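Local coordinates for protein transcobalamin-1 (Homo sapiens, PDB 4KKI) that binds vitamin B12 with femtomolar affinity, carrying it and protecting it from the acid of the stomach, at residues T351-E363 with A415-V428. Sequence-based numbering, arbitrary orientation.
Sequences TVLNGSVFLSVME and AGSYVVRNGENLEV. With NAG (2-acetamido-2-deoxy-beta-D-glucopyranose), chain G; NAG (2-acetamido-2-deoxy-beta-D-glucopyranose), chain H; NAG (2-acetamido-2-deoxy-beta-D-glucopyranose), chain C.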
loop_
_atom_site.group_PDB
_atom_site.type_symbol
_atom_site.label_atom_id
_atom_site.label_comp_id
_atom_site.label_asym_id
_atom_site.label_seq_id
_atom_site.Cartn_x
_atom_site.Cartn_y
_atom_site.Cartn_z
ATOM N N THR A 351 -26.570 2.793 18.743
ATOM C CA THR A 351 -26.055 2.090 19.897
ATOM C C THR A 351 -25.609 0.698 19.482
ATOM O O THR A 351 -26.378 -0.070 18.920
ATOM C CB THR A 351 -27.094 2.022 21.027
ATOM O OG1 THR A 351 -27.499 3.347 21.371
ATOM C CG2 THR A 351 -26.502 1.365 22.249
ATOM N N VAL A 352 -24.350 0.394 19.756
ATOM C CA VAL A 352 -23.760 -0.890 19.397
ATOM C C VAL A 352 -23.053 -1.529 20.588
ATOM O O VAL A 352 -22.732 -0.852 21.567
ATOM C CB VAL A 352 -22.746 -0.739 18.242
ATOM C CG1 VAL A 352 -23.461 -0.400 16.942
ATOM C CG2 VAL A 352 -21.709 0.322 18.582
ATOM N N LEU A 353 -22.827 -2.834 20.503
ATOM C CA LEU A 353 -22.084 -3.547 21.531
ATOM C C LEU A 353 -20.680 -2.987 21.612
ATOM O O LEU A 353 -20.099 -2.615 20.603
ATOM C CB LEU A 353 -22.023 -5.039 21.214
ATOM C CG LEU A 353 -23.363 -5.765 21.111
ATOM C CD1 LEU A 353 -23.250 -7.008 20.247
ATOM C CD2 LEU A 353 -23.884 -6.120 22.492
ATOM N N ASN A 354 -20.125 -2.955 22.813
ATOM C CA ASN A 354 -18.789 -2.430 23.014
ATOM C C ASN A 354 -17.816 -3.276 22.215
ATOM O O ASN A 354 -17.965 -4.487 22.136
ATOM C CB ASN A 354 -18.442 -2.502 24.496
ATOM C CG ASN A 354 -17.314 -1.572 24.891
ATOM O OD1 ASN A 354 -17.037 -0.578 24.228
ATOM N ND2 ASN A 354 -16.660 -1.901 25.991
ATOM N N GLY A 355 -16.827 -2.632 21.611
ATOM C CA GLY A 355 -15.885 -3.337 20.766
ATOM C C GLY A 355 -16.381 -3.566 19.354
ATOM O O GLY A 355 -15.776 -4.309 18.593
ATOM N N SER A 356 -17.493 -2.934 19.006
ATOM C CA SER A 356 -18.018 -3.019 17.654
ATOM C C SER A 356 -17.151 -2.186 16.728
ATOM O O SER A 356 -16.481 -1.260 17.164
ATOM C CB SER A 356 -19.458 -2.520 17.610
ATOM O OG SER A 356 -20.366 -3.534 17.984
ATOM N N VAL A 357 -17.159 -2.514 15.446
ATOM C CA VAL A 357 -16.383 -1.739 14.491
ATOM C C VAL A 357 -17.239 -0.689 13.793
ATOM O O VAL A 357 -18.465 -0.695 13.909
ATOM C CB VAL A 357 -15.691 -2.636 13.442
ATOM C CG1 VAL A 357 -14.679 -3.551 14.116
ATOM C CG2 VAL A 357 -16.718 -3.442 12.656
ATOM N N PHE A 358 -16.571 0.210 13.078
ATOM C CA PHE A 358 -17.223 1.283 12.339
ATOM C C PHE A 358 -18.298 0.739 11.393
ATOM O O PHE A 358 -19.341 1.363 11.206
ATOM C CB PHE A 358 -16.163 2.068 11.557
ATOM C CG PHE A 358 -16.643 3.385 11.008
ATOM C CD1 PHE A 358 -17.427 3.436 9.866
ATOM C CD2 PHE A 358 -16.277 4.576 11.613
ATOM C CE1 PHE A 358 -17.857 4.645 9.354
ATOM C CE2 PHE A 358 -16.703 5.790 11.103
ATOM C CZ PHE A 358 -17.492 5.823 9.970
ATOM N N LEU A 359 -18.039 -0.427 10.807
ATOM C CA LEU A 359 -18.983 -1.048 9.878
ATOM C C LEU A 359 -20.285 -1.452 10.570
ATOM O O LEU A 359 -21.365 -1.351 9.986
ATOM C CB LEU A 359 -18.352 -2.266 9.204
ATOM C CG LEU A 359 -19.185 -2.974 8.132
ATOM C CD1 LEU A 359 -19.500 -2.025 6.990
ATOM C CD2 LEU A 359 -18.459 -4.211 7.619
ATOM N N SER A 360 -20.177 -1.915 11.811
ATOM C CA SER A 360 -21.347 -2.318 12.580
ATOM C C SER A 360 -22.281 -1.130 12.797
ATOM O O SER A 360 -23.504 -1.273 12.761
ATOM C CB SER A 360 -20.929 -2.925 13.922
ATOM O OG SER A 360 -20.112 -4.068 13.729
ATOM N N VAL A 361 -21.692 0.041 13.017
ATOM C CA VAL A 361 -22.453 1.275 13.166
ATOM C C VAL A 361 -23.244 1.564 11.897
ATOM O O VAL A 361 -24.436 1.875 11.952
ATOM C CB VAL A 361 -21.526 2.468 13.481
ATOM C CG1 VAL A 361 -22.279 3.786 13.364
ATOM C CG2 VAL A 361 -20.916 2.314 14.867
ATOM N N MET A 362 -22.573 1.446 10.755
ATOM C CA MET A 362 -23.200 1.689 9.459
ATOM C C MET A 362 -24.372 0.743 9.220
ATOM O O MET A 362 -25.416 1.152 8.715
ATOM C CB MET A 362 -22.173 1.544 8.332
ATOM C CG MET A 362 -21.017 2.530 8.411
ATOM S SD MET A 362 -19.868 2.375 7.029
ATOM C CE MET A 362 -20.964 2.688 5.645
ATOM N N GLU A 363 -24.191 -0.519 9.594
ATOM C CA GLU A 363 -25.214 -1.538 9.389
ATOM C C GLU A 363 -26.446 -1.317 10.266
ATOM O O GLU A 363 -27.571 -1.581 9.841
ATOM C CB GLU A 363 -24.633 -2.935 9.615
ATOM C CG GLU A 363 -23.611 -3.344 8.565
ATOM C CD GLU A 363 -23.013 -4.711 8.830
ATOM O OE1 GLU A 363 -23.141 -5.206 9.968
ATOM O OE2 GLU A 363 -22.417 -5.290 7.897
ATOM N N ALA A 415 -13.680 0.607 7.766
ATOM C CA ALA A 415 -14.915 0.451 8.531
ATOM C C ALA A 415 -14.989 -0.896 9.246
ATOM O O ALA A 415 -15.553 -1.000 10.336
ATOM C CB ALA A 415 -16.122 0.636 7.620
ATOM N N GLY A 416 -14.407 -1.922 8.632
ATOM C CA GLY A 416 -14.431 -3.262 9.191
ATOM C C GLY A 416 -13.462 -3.493 10.336
ATOM O O GLY A 416 -13.527 -4.524 11.005
ATOM N N SER A 417 -12.567 -2.540 10.577
ATOM C CA SER A 417 -11.523 -2.732 11.584
ATOM C C SER A 417 -11.499 -1.668 12.682
ATOM O O SER A 417 -11.039 -1.933 13.793
ATOM C CB SER A 417 -10.151 -2.828 10.915
ATOM O OG SER A 417 -10.095 -3.932 10.029
ATOM N N TYR A 418 -11.987 -0.470 12.378
ATOM C CA TYR A 418 -11.927 0.624 13.340
ATOM C C TYR A 418 -12.880 0.417 14.516
ATOM O O TYR A 418 -14.099 0.498 14.361
ATOM C CB TYR A 418 -12.211 1.967 12.665
ATOM C CG TYR A 418 -12.053 3.147 13.597
ATOM C CD1 TYR A 418 -10.802 3.699 13.842
ATOM C CD2 TYR A 418 -13.153 3.706 14.237
ATOM C CE1 TYR A 418 -10.650 4.776 14.697
ATOM C CE2 TYR A 418 -13.011 4.783 15.094
ATOM C CZ TYR A 418 -11.756 5.313 15.318
ATOM O OH TYR A 418 -11.608 6.385 16.168
ATOM N N VAL A 419 -12.318 0.155 15.691
ATOM C CA VAL A 419 -13.114 -0.031 16.899
ATOM C C VAL A 419 -13.575 1.318 17.443
ATOM O O VAL A 419 -12.758 2.175 17.778
ATOM C CB VAL A 419 -12.323 -0.784 17.985
ATOM C CG1 VAL A 419 -13.164 -0.937 19.242
ATOM C CG2 VAL A 419 -11.878 -2.142 17.465
ATOM N N VAL A 420 -14.888 1.500 17.527
ATOM C CA VAL A 420 -15.458 2.785 17.914
ATOM C C VAL A 420 -15.561 2.937 19.431
ATOM O O VAL A 420 -15.661 1.949 20.160
ATOM C CB VAL A 420 -16.843 2.995 17.272
ATOM C CG1 VAL A 420 -16.747 2.816 15.766
ATOM C CG2 VAL A 420 -17.853 2.023 17.854
ATOM N N ARG A 421 -15.529 4.180 19.899
ATOM C CA ARG A 421 -15.606 4.462 21.328
ATOM C C ARG A 421 -16.800 5.352 21.655
ATOM O O ARG A 421 -17.394 5.962 20.766
ATOM C CB ARG A 421 -14.306 5.103 21.829
ATOM C CG ARG A 421 -13.075 4.206 21.699
ATOM C CD ARG A 421 -11.880 4.772 22.458
ATOM N NE ARG A 421 -11.479 6.089 21.966
ATOM C CZ ARG A 421 -10.486 6.298 21.107
ATOM N NH1 ARG A 421 -9.781 5.276 20.642
ATOM N NH2 ARG A 421 -10.194 7.531 20.717
ATOM N N ASN A 422 -17.141 5.421 22.938
ATOM C CA ASN A 422 -18.310 6.164 23.391
ATOM C C ASN A 422 -18.214 7.663 23.121
ATOM O O ASN A 422 -17.194 8.291 23.406
ATOM C CB ASN A 422 -18.539 5.925 24.884
ATOM C CG ASN A 422 -19.955 6.246 25.314
ATOM O OD1 ASN A 422 -20.909 6.008 24.575
ATOM N ND2 ASN A 422 -20.097 6.793 26.515
ATOM N N GLY A 423 -19.284 8.230 22.571
ATOM C CA GLY A 423 -19.357 9.659 22.329
ATOM C C GLY A 423 -18.559 10.123 21.126
ATOM O O GLY A 423 -18.232 11.303 21.007
ATOM N N GLU A 424 -18.247 9.194 20.228
ATOM C CA GLU A 424 -17.483 9.526 19.031
ATOM C C GLU A 424 -18.365 10.111 17.932
ATOM O O GLU A 424 -19.451 9.602 17.654
ATOM C CB GLU A 424 -16.747 8.292 18.504
ATOM C CG GLU A 424 -15.240 8.358 18.659
ATOM C CD GLU A 424 -14.532 7.222 17.948
ATOM O OE1 GLU A 424 -13.437 7.457 17.398
ATOM O OE2 GLU A 424 -15.069 6.096 17.940
ATOM N N ASN A 425 -17.892 11.189 17.312
ATOM C CA ASN A 425 -18.563 11.758 16.149
ATOM C C ASN A 425 -18.135 11.053 14.864
ATOM O O ASN A 425 -17.274 11.542 14.134
ATOM C CB ASN A 425 -18.279 13.259 16.038
ATOM C CG ASN A 425 -18.879 14.052 17.180
ATOM O OD1 ASN A 425 -19.953 13.724 17.683
ATOM N ND2 ASN A 425 -18.184 15.104 17.598
ATOM N N LEU A 426 -18.737 9.898 14.599
ATOM C CA LEU A 426 -18.418 9.123 13.404
ATOM C C LEU A 426 -19.074 9.731 12.173
ATOM O O LEU A 426 -20.233 10.141 12.213
ATOM C CB LEU A 426 -18.878 7.679 13.570
ATOM C CG LEU A 426 -18.352 6.970 14.814
ATOM C CD1 LEU A 426 -18.873 5.547 14.860
ATOM C CD2 LEU A 426 -16.832 6.995 14.837
ATOM N N GLU A 427 -18.334 9.778 11.072
ATOM C CA GLU A 427 -18.849 10.395 9.860
ATOM C C GLU A 427 -18.333 9.711 8.604
ATOM O O GLU A 427 -17.151 9.385 8.501
ATOM C CB GLU A 427 -18.486 11.879 9.832
ATOM C CG GLU A 427 -18.947 12.617 8.587
ATOM C CD GLU A 427 -18.542 14.076 8.598
ATOM O OE1 GLU A 427 -18.116 14.566 9.666
ATOM O OE2 GLU A 427 -18.644 14.733 7.542
ATOM N N VAL A 428 -19.232 9.487 7.652
ATOM C CA VAL A 428 -18.838 9.053 6.322
ATOM C C VAL A 428 -19.105 10.201 5.355
ATOM O O VAL A 428 -20.249 10.613 5.171
ATOM C CB VAL A 428 -19.601 7.803 5.874
ATOM C CG1 VAL A 428 -19.003 7.268 4.584
ATOM C CG2 VAL A 428 -19.557 6.741 6.961
HETATM C C1 NAG G . -15.556 -1.132 26.524
HETATM C C2 NAG G . -15.444 -0.220 27.752
HETATM C C3 NAG G . -14.200 0.651 27.676
HETATM C C4 NAG G . -12.983 -0.228 27.455
HETATM C C5 NAG G . -13.196 -1.070 26.210
HETATM C C6 NAG G . -11.996 -1.967 25.954
HETATM C C7 NAG G . -16.710 1.693 28.553
HETATM C C8 NAG G . -16.495 1.524 30.026
HETATM N N2 NAG G . -16.646 0.582 27.834
HETATM O O3 NAG G . -14.045 1.383 28.892
HETATM O O4 NAG G . -11.813 0.583 27.308
HETATM O O5 NAG G . -14.351 -1.881 26.401
HETATM O O6 NAG G . -12.469 -3.273 25.600
HETATM O O7 NAG G . -16.933 2.779 28.046
HETATM C C1 NAG H . -23.558 14.985 15.484
HETATM C C2 NAG H . -23.282 16.219 16.339
HETATM C C3 NAG H . -24.287 17.321 16.038
HETATM C C4 NAG H . -24.319 17.600 14.543
HETATM C C5 NAG H . -24.512 16.314 13.748
HETATM C C6 NAG H . -24.387 16.607 12.258
HETATM C C7 NAG H . -22.317 16.275 18.562
HETATM C C8 NAG H . -22.672 16.463 20.007
HETATM N N2 NAG H . -23.301 15.890 17.753
HETATM O O3 NAG H . -23.925 18.496 16.727
HETATM O O4 NAG H . -25.373 18.491 14.249
HETATM O O5 NAG H . -23.561 15.331 14.112
HETATM O O6 NAG H . -24.444 15.397 11.539
HETATM O O7 NAG H . -21.167 16.476 18.170
HETATM C C1 NAG C . -30.718 8.035 20.935
HETATM C C2 NAG C . -31.419 6.733 21.389
HETATM C C3 NAG C . -32.762 6.895 22.094
HETATM C C4 NAG C . -32.783 8.142 22.940
HETATM C C5 NAG C . -32.441 9.314 22.053
HETATM C C6 NAG C . -32.620 10.620 22.810
HETATM C C7 NAG C . -30.666 4.997 19.890
HETATM C C8 NAG C . -31.063 4.038 18.810
HETATM N N2 NAG C . -31.586 5.890 20.226
HETATM O O3 NAG C . -32.995 5.777 22.950
HETATM O O4 NAG C . -34.086 8.307 23.487
HETATM O O5 NAG C . -31.078 9.185 21.697
HETATM O O6 NAG C . -31.632 10.717 23.839
HETATM O O7 NAG C . -29.575 4.962 20.428
HETATM O O HOH W 1 -16.736 -0.305 19.944
#
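V357 and V419 form a single beta bridge, V420 N giving a hydrogen bond to S356 O (3.2 Å) and F358 N one to Y418 O (2.8 Å), beside which L359 N hydrogen-bonds to A415 O. The bridge lies in the C-terminal beta domain of transcobalamin-1, where the loop 415-425 leads into strand 426-432 and runs past the start of helix 358-368, with V357 at the N-cap position. It illustrates how a helix start can be tied to a loop by backbone bonds while its first aromatic residue fills the core between loop and strand. F358 is that residue: with CG anti to the backbone N (chi1 -167°), its ring reaches in between them. V428 CG2 meets the ring at its edge, in plane, 3.6 Å from F358 CE1, while A415 CB lies 3.8 Å from F358 CD1 and L426 CB touches CE2. With the ring cut back to an alanine, a gap is likely to open between A415, L426 and V428, leaving the helix less firmly seated on the strand. One turn along, V361 CG2 packs on L426 CD1 at 3.8 Å, and M362, its chain extended at chi2 (-177°), puts SD in plane at the F358 ring edge. L404 and L411, both residues of the cobalamin site, also touch the F358 side chain, so this packing probably lies behind part of the vitamin site. Toward the surface, R421 N donates to E424 OE2 at 2.8 Å. Beside the bridge a water donates to V420 O and, at 3.0 Å, to S356 O.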